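Local atomic coordinates of Lmo0181 protein (Listeria monocytogenes serovar 1/2a, PDB entry 5F7V), a protein that binds the cyclic glucan cycloalternan and, as a membrane-anchored lipoprotein, probably delivers it to an ABC transporter for uptake. Residues 127-131 with 345-349; 138-144 with 159-163. One frame throughout, in Å; residues are numbered along the deposited sequence.

Contact 1: residues 127-131 with 345-349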
ATOM      1  N   PHE A 127       6.683   0.028   6.393  1.00  4.33           N
ATOM      2  CA  PHE A 127       5.237  -0.113   6.475  1.00  4.10           C
ATOM      3  C   PHE A 127       4.576   1.229   6.190  1.00  3.97           C
ATOM      4  O   PHE A 127       5.226   2.296   6.223  1.00  4.10           O
ATOM      5  CB  PHE A 127       4.794  -0.807   7.770  1.00  4.26           C
ATOM      6  CG  PHE A 127       4.894   0.048   9.000  1.00  4.70           C
ATOM      7  CD1 PHE A 127       6.081   0.096   9.725  1.00  5.18           C
ATOM      8  CD2 PHE A 127       3.827   0.810   9.454  1.00  4.88           C
ATOM      9  CE1 PHE A 127       6.225   0.869  10.856  1.00  5.75           C
ATOM     10  CE2 PHE A 127       3.970   1.588  10.585  1.00  5.40           C
ATOM     11  CZ  PHE A 127       5.155   1.599  11.275  1.00  5.78           C
ATOM     12  N   SER A 128       3.289   1.138   5.894  1.00  3.79           N
ATOM     13  CA  SER A 128       2.576   2.342   5.423  1.00  3.67           C
ATOM     14  C   SER A 128       1.072   2.189   5.560  1.00  3.61           C
ATOM     15  O   SER A 128       0.556   1.117   5.872  1.00  3.70           O
ATOM     16  CB  SER A 128       2.921   2.572   3.940  1.00  3.60           C
ATOM     17  OG  SER A 128       2.434   1.535   3.114  1.00  3.59           O
ATOM     18  N   ASN A 129       0.375   3.300   5.358  1.00  3.55           N
ATOM     19  CA  ASN A 129      -1.089   3.316   5.352  1.00  3.57           C
ATOM     20  C   ASN A 129      -1.569   4.409   4.429  1.00  3.45           C
ATOM     21  O   ASN A 129      -0.798   5.055   3.728  1.00  3.38           O
ATOM     22  CB  ASN A 129      -1.624   3.364   6.778  1.00  3.82           C
ATOM     23  CG  ASN A 129      -1.198   4.600   7.521  1.00  3.95           C
ATOM     24  OD1 ASN A 129      -0.627   5.540   6.958  1.00  4.06           O
ATOM     25  ND2 ASN A 129      -1.453   4.622   8.819  1.00  4.37           N
ATOM     26  N   VAL A 130      -2.902   4.493   4.398  1.00  3.53           N
ATOM     27  CA  VAL A 130      -3.598   5.428   3.526  1.00  3.48           C
ATOM     28  C   VAL A 130      -4.328   6.439   4.381  1.00  3.60           C
ATOM     29  O   VAL A 130      -4.767   6.156   5.481  1.00  3.82           O
ATOM     30  CB  VAL A 130      -4.563   4.643   2.621  1.00  3.61           C
ATOM     31  CG1 VAL A 130      -5.589   5.539   1.906  1.00  3.69           C
ATOM     32  CG2 VAL A 130      -3.766   3.800   1.608  1.00  3.61           C
ATOM     33  N   VAL A 131      -4.370   7.677   3.890  1.00  3.54           N
ATOM     34  CA  VAL A 131      -5.015   8.790   4.564  1.00  3.71           C
ATOM     35  C   VAL A 131      -5.797   9.572   3.534  1.00  3.68           C
ATOM     36  O   VAL A 131      -5.646   9.375   2.326  1.00  3.57           O
ATOM     37  CB  VAL A 131      -4.004   9.730   5.258  1.00  3.81           C
ATOM     38  CG1 VAL A 131      -3.387   9.001   6.447  1.00  3.98           C
ATOM     39  CG2 VAL A 131      -2.911  10.203   4.332  1.00  3.68           C
ATOM     40  N   VAL A 345      -1.221   9.813  10.611  1.00  5.71           N
ATOM     41  CA  VAL A 345      -0.643   8.565  10.132  1.00  5.59           C
ATOM     42  C   VAL A 345      -0.619   7.545  11.269  1.00  5.98           C
ATOM     43  O   VAL A 345      -0.965   6.381  11.075  1.00  5.99           O
ATOM     44  CB  VAL A 345       0.779   8.841   9.577  1.00  5.55           C
ATOM     45  CG1 VAL A 345       1.457   7.536   9.190  1.00  5.65           C
ATOM     46  CG2 VAL A 345       0.788   9.821   8.402  1.00  5.33           C
ATOM     47  N   PHE A 346      -0.185   7.986  12.444  1.00  6.48           N
ATOM     48  CA  PHE A 346      -0.099   7.081  13.590  1.00  7.17           C
ATOM     49  C   PHE A 346      -1.460   6.847  14.219  1.00  7.42           C
ATOM     50  O   PHE A 346      -1.739   5.725  14.641  1.00  7.91           O
ATOM     51  CB  PHE A 346       0.946   7.623  14.582  1.00  7.80           C
ATOM     52  CG  PHE A 346       2.280   7.727  13.939  1.00  7.80           C
ATOM     53  CD1 PHE A 346       3.075   6.617  13.797  1.00  8.19           C
ATOM     54  CD2 PHE A 346       2.681   8.935  13.404  1.00  7.61           C
ATOM     55  CE1 PHE A 346       4.301   6.737  13.136  1.00  8.18           C
ATOM     56  CE2 PHE A 346       3.885   9.059  12.732  1.00  7.62           C
ATOM     57  CZ  PHE A 346       4.692   7.956  12.625  1.00  7.85           C
ATOM     58  N   GLU A 347      -2.312   7.869  14.274  1.00  7.36           N
ATOM     59  CA  GLU A 347      -3.674   7.659  14.813  1.00  7.72           C
ATOM     60  C   GLU A 347      -4.400   6.585  14.007  1.00  7.10           C
ATOM     61  O   GLU A 347      -5.153   5.782  14.574  1.00  7.42           O
ATOM     62  CB  GLU A 347      -4.465   8.954  14.723  1.00  8.03           C
ATOM     63  CG  GLU A 347      -4.015  10.000  15.716  1.00  9.11           C
ATOM     64  CD  GLU A 347      -4.456  11.411  15.349  1.00  9.64           C
ATOM     65  OE1 GLU A 347      -5.092  11.619  14.291  1.00  9.97           O
ATOM     66  OE2 GLU A 347      -4.156  12.301  16.177  1.00 11.83           O
ATOM     67  N   SER A 348      -4.158   6.528  12.695  1.00  6.31           N
ATOM     68  CA  SER A 348      -4.835   5.568  11.824  1.00  6.03           C
ATOM     69  C   SER A 348      -4.520   4.128  12.197  1.00  6.41           C
ATOM     70  O   SER A 348      -5.357   3.265  11.945  1.00  6.41           O
ATOM     71  CB  SER A 348      -4.467   5.846  10.371  1.00  5.55           C
ATOM     72  OG  SER A 348      -4.928   7.087   9.872  1.00  5.31           O
ATOM     73  N   LEU A 349      -3.376   3.846  12.817  1.00  6.81           N
ATOM     74  CA  LEU A 349      -2.996   2.474  13.132  1.00  7.33           C
ATOM     75  C   LEU A 349      -3.927   1.801  14.108  1.00  7.89           C
ATOM     76  O   LEU A 349      -4.040   0.585  14.084  1.00  8.26           O
ATOM     77  CB  LEU A 349      -1.570   2.442  13.636  1.00  7.76           C
ATOM     78  CG  LEU A 349      -0.498   2.910  12.650  1.00  7.34           C
ATOM     79  CD1 LEU A 349       0.824   3.073  13.360  1.00  7.82           C
ATOM     80  CD2 LEU A 349      -0.383   1.937  11.490  1.00  7.22           C
TER
HETATM   81  O   HOH W   1      -6.458   6.993   7.544  1.00  2.51           O
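In the buried centre of this periplasmic-binding-protein fold, beside the glycan, the long strand 119-135 packs against the short helix 343-347, and Asn129 ties the two together with a side-chain bond to Val345. ND2 of Asn129 donates to the backbone O of Val345 at 2.9 Å, with an N-H...O angle of 153°. The donor lies in the carbonyl plane, on a lone pair, and the oxygen in turn sits almost exactly in the plane of the Asn129 amide, so both flat groups are well placed for the bond. Asn129 reaches it with CG lodged between its backbone N and carbonyl carbon (chi1 62°).

Apolar atoms close in around the same amide. CG1 of Val345 packs 3.6 Å from OD1 of Asn129, an oxygen that is buried here and has no polar partner in the model. On the nitrogen side, CB of Ser348 approaches ND2 of Asn129 to 3.6 Å, and CD2 of Leu349 also touches it. The other methyl of Leu349, CD1, comes up to the edge of the Phe127 ring near its plane, a looser contact at 4.5 Å from CE2.

Alternate residues of the strand face different partners: Asn129 and Val131 direct their side chains to the helix, whereas Ser128 touches a glucose unit of the bound glycan and Val130 lies close to one. OG of Ser348 also bonds back to the backbone O of Ala344. A water joins the segments, donating to Val130 O and to Ser348 OG, each at 2.8 Å.

Contact 2: residues 138-144 with 159-163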
ATOM      1  N   LEU A 138      -8.505  24.643  -2.034  1.00  7.22           N
ATOM      2  CA  LEU A 138      -9.836  24.384  -2.539  1.00  6.91           C
ATOM      3  C   LEU A 138     -10.910  24.431  -1.463  1.00  6.86           C
ATOM      4  O   LEU A 138     -11.991  24.985  -1.648  1.00  7.13           O
ATOM      5  CB  LEU A 138      -9.905  23.052  -3.287  1.00  6.57           C
ATOM      6  CG  LEU A 138      -9.243  22.992  -4.670  1.00  6.70           C
ATOM      7  CD1 LEU A 138      -9.197  21.554  -5.150  1.00  6.45           C
ATOM      8  CD2 LEU A 138      -9.964  23.898  -5.662  1.00  7.17           C
ATOM      9  N   PHE A 139     -10.613  23.865  -0.297  1.00  6.68           N
ATOM     10  CA  PHE A 139     -11.564  23.929   0.814  1.00  6.89           C
ATOM     11  C   PHE A 139     -11.853  25.370   1.203  1.00  7.72           C
ATOM     12  O   PHE A 139     -13.007  25.798   1.380  1.00  8.17           O
ATOM     13  CB  PHE A 139     -11.046  23.161   2.026  1.00  6.61           C
ATOM     14  CG  PHE A 139     -11.382  21.690   2.020  1.00  6.04           C
ATOM     15  CD1 PHE A 139     -10.759  20.786   1.156  1.00  5.55           C
ATOM     16  CD2 PHE A 139     -12.369  21.208   2.876  1.00  6.14           C
ATOM     17  CE1 PHE A 139     -11.082  19.448   1.200  1.00  5.26           C
ATOM     18  CE2 PHE A 139     -12.686  19.849   2.911  1.00  5.88           C
ATOM     19  CZ  PHE A 139     -12.065  18.970   2.060  1.00  5.44           C
ATOM     20  N   ASP A 140     -10.786  26.154   1.309  1.00  8.44           N
ATOM     21  CA  ASP A 140     -10.913  27.554   1.761  1.00  9.65           C
ATOM     22  C   ASP A 140     -11.683  28.376   0.749  1.00 10.17           C
ATOM     23  O   ASP A 140     -12.556  29.187   1.111  1.00 11.03           O
ATOM     24  CB  ASP A 140      -9.522  28.171   1.945  1.00 10.24           C
ATOM     25  CG  ASP A 140      -8.776  27.669   3.151  1.00 10.67           C
ATOM     26  OD1 ASP A 140      -9.327  26.893   3.955  1.00 10.45           O
ATOM     27  OD2 ASP A 140      -7.596  28.091   3.326  1.00 11.96           O
ATOM     28  N   LYS A 141     -11.383  28.163  -0.527  1.00 11.93           N
ATOM     29  CA  LYS A 141     -12.062  28.898  -1.597  1.00 13.60           C
ATOM     30  C   LYS A 141     -13.565  28.669  -1.561  1.00 13.66           C
ATOM     31  O   LYS A 141     -14.330  29.597  -1.736  1.00 14.83           O
ATOM     32  CB  LYS A 141     -11.491  28.549  -2.974  1.00 14.71           C
ATOM     33  CG  LYS A 141     -11.941  29.426  -4.142  1.00 17.49           C
ATOM     34  CD  LYS A 141     -11.389  28.856  -5.458  1.00 19.03           C
ATOM     35  CE  LYS A 141     -11.929  29.450  -6.750  1.00 21.64           C
ATOM     36  NZ  LYS A 141     -10.816  29.775  -7.681  1.00 23.27           N
ATOM     37  N   ALA A 142     -13.974  27.438  -1.312  1.00 12.59           N
ATOM     38  CA  ALA A 142     -15.390  27.059  -1.238  1.00 13.11           C
ATOM     39  C   ALA A 142     -16.034  27.328   0.119  1.00 13.16           C
ATOM     40  O   ALA A 142     -17.259  27.229   0.260  1.00 14.31           O
ATOM     41  CB  ALA A 142     -15.554  25.589  -1.631  1.00 12.45           C
ATOM     42  N   GLY A 143     -15.251  27.652   1.138  1.00 12.48           N
ATOM     43  CA  GLY A 143     -15.780  27.792   2.488  1.00 12.72           C
ATOM     44  C   GLY A 143     -16.247  26.496   3.127  1.00 11.73           C
ATOM     45  O   GLY A 143     -17.229  26.454   3.874  1.00 12.34           O
ATOM     46  N   VAL A 144     -15.551  25.407   2.814  1.00 10.10           N
ATOM     47  CA  VAL A 144     -15.831  24.093   3.375  1.00  9.34           C
ATOM     48  C   VAL A 144     -14.846  23.795   4.498  1.00  9.14           C
ATOM     49  O   VAL A 144     -13.629  23.968   4.337  1.00  8.74           O
ATOM     50  CB  VAL A 144     -15.812  23.016   2.271  1.00  8.52           C
ATOM     51  CG1 VAL A 144     -16.073  21.617   2.833  1.00  7.82           C
ATOM     52  CG2 VAL A 144     -16.864  23.342   1.218  1.00  9.23           C
ATOM     53  N   ALA A 159     -19.162  17.230   1.732  1.00  3.89           N
ATOM     54  CA  ALA A 159     -18.017  18.088   1.442  1.00  3.90           C
ATOM     55  C   ALA A 159     -17.644  17.950  -0.000  1.00  3.87           C
ATOM     56  O   ALA A 159     -17.477  18.935  -0.691  1.00  3.97           O
ATOM     57  CB  ALA A 159     -16.850  17.794   2.338  1.00  3.83           C
ATOM     58  N   ALA A 160     -17.535  16.719  -0.483  1.00  3.76           N
ATOM     59  CA  ALA A 160     -17.165  16.463  -1.874  1.00  3.76           C
ATOM     60  C   ALA A 160     -18.158  17.087  -2.833  1.00  3.90           C
ATOM     61  O   ALA A 160     -17.755  17.623  -3.870  1.00  3.99           O
ATOM     62  CB  ALA A 160     -17.073  14.976  -2.149  1.00  3.65           C
ATOM     63  N   LYS A 161     -19.446  17.038  -2.530  1.00  3.97           N
ATOM     64  CA  LYS A 161     -20.437  17.652  -3.389  1.00  4.14           C
ATOM     65  C   LYS A 161     -20.249  19.166  -3.441  1.00  4.27           C
ATOM     66  O   LYS A 161     -20.265  19.770  -4.534  1.00  4.41           O
ATOM     67  CB  LYS A 161     -21.857  17.259  -2.927  1.00  4.21           C
ATOM     68  CG  LYS A 161     -22.210  15.805  -3.225  1.00  4.15           C
ATOM     69  CD  LYS A 161     -23.474  15.333  -2.497  1.00  4.22           C
ATOM     70  CE  LYS A 161     -23.656  13.850  -2.690  1.00  4.19           C
ATOM     71  NZ  LYS A 161     -24.843  13.377  -1.922  1.00  4.37           N
ATOM     72  N   LYS A 162     -20.026  19.825  -2.315  1.00  4.27           N
ATOM     73  CA  LYS A 162     -19.832  21.266  -2.312  1.00  4.42           C
ATOM     74  C   LYS A 162     -18.511  21.687  -2.946  1.00  4.42           C
ATOM     75  O   LYS A 162     -18.439  22.771  -3.478  1.00  4.73           O
ATOM     76  CB  LYS A 162     -19.878  21.790  -0.876  1.00  4.44           C
ATOM     77  CG  LYS A 162     -21.269  21.634  -0.284  1.00  4.52           C
ATOM     78  CD  LYS A 162     -21.430  22.288   1.092  1.00  4.66           C
ATOM     79  CE  LYS A 162     -20.681  21.557   2.181  1.00  4.68           C
ATOM     80  NZ  LYS A 162     -20.818  22.178   3.525  1.00  4.99           N
ATOM     81  N   LEU A 163     -17.537  20.787  -3.010  1.00  4.26           N
ATOM     82  CA  LEU A 163     -16.233  21.088  -3.573  1.00  4.38           C
ATOM     83  C   LEU A 163     -16.136  20.745  -5.042  1.00  4.38           C
ATOM     84  O   LEU A 163     -15.128  21.076  -5.659  1.00  4.69           O
ATOM     85  CB  LEU A 163     -15.130  20.370  -2.789  1.00  4.35           C
ATOM     86  CG  LEU A 163     -14.887  20.947  -1.387  1.00  4.52           C
ATOM     87  CD1 LEU A 163     -14.283  19.917  -0.434  1.00  4.41           C
ATOM     88  CD2 LEU A 163     -14.133  22.237  -1.411  1.00  4.74           C
TER
HETATM   89  O   HOH W   2     -19.905  24.779   3.207  1.00  9.41           O
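Leu163, with CG anti to its carbonyl carbon (chi1 -71°), and Val144, with CG1 anti to its backbone N, extend toward each other tip to tip where two helices of this substrate-binding-protein fold pack at a steep angle. The axes of helix segments 138-142 and 159-163 cross at 75° and come no closer than 10.5 Å, a separation bridged mainly by the branched end of Leu163.

Its two methyls serve different neighbours. CD1 makes a CH-pi contact over one face of the Phe139 ring, 3.6 Å from the centroid and 16° off the ring normal, displaced toward the CZ rim; the two side chains meet at about a right angle. CD2 turns to the other helix's last turn, where it lies 3.6 Å from CB of Ala142 and against the backbone O of Leu138. The Phe139 ring is further set by an edge-to-face contact with Tyr134 and by packing on Ala246 and Met247 of strand 245-251.

Gly143 ends the first helix in a Schellman motif: with positive phi, the chain turns back so that Val144 N bonds to Phe139 O and Gly143 N to Asp140 O. This turn carries Val144 over the second helix. There its CG1 rests 3.9 Å from CB of Ala159, while CG2 meets CD2 of Leu163 and, at 4.0 Å, CB of Lys162. Farther out, NZ of the exposed Lys162 donates to a water at 2.8 Å that in turn donates to Gly143 O.

Overall arrangement
Strand 119-135 runs directly into helix 136-142, so contacts 1 and 2 share one continuous piece of chain, although their centres lie 25 Å apart and they do not touch. Contact 1 is central and buried, joining segments at least 214 positions apart next to the bound glycan; contact 2 is peripheral and partly buried, its segments at least 15 positions apart. Their chemistry differs accordingly. In the core, an amide-to-carbonyl bond and a bridging water hold strand to helix. Near the surface, methyl groups and an aromatic face hold a helix and the turn that follows it to the next helix, and the water bridge lies beside an exposed lysine.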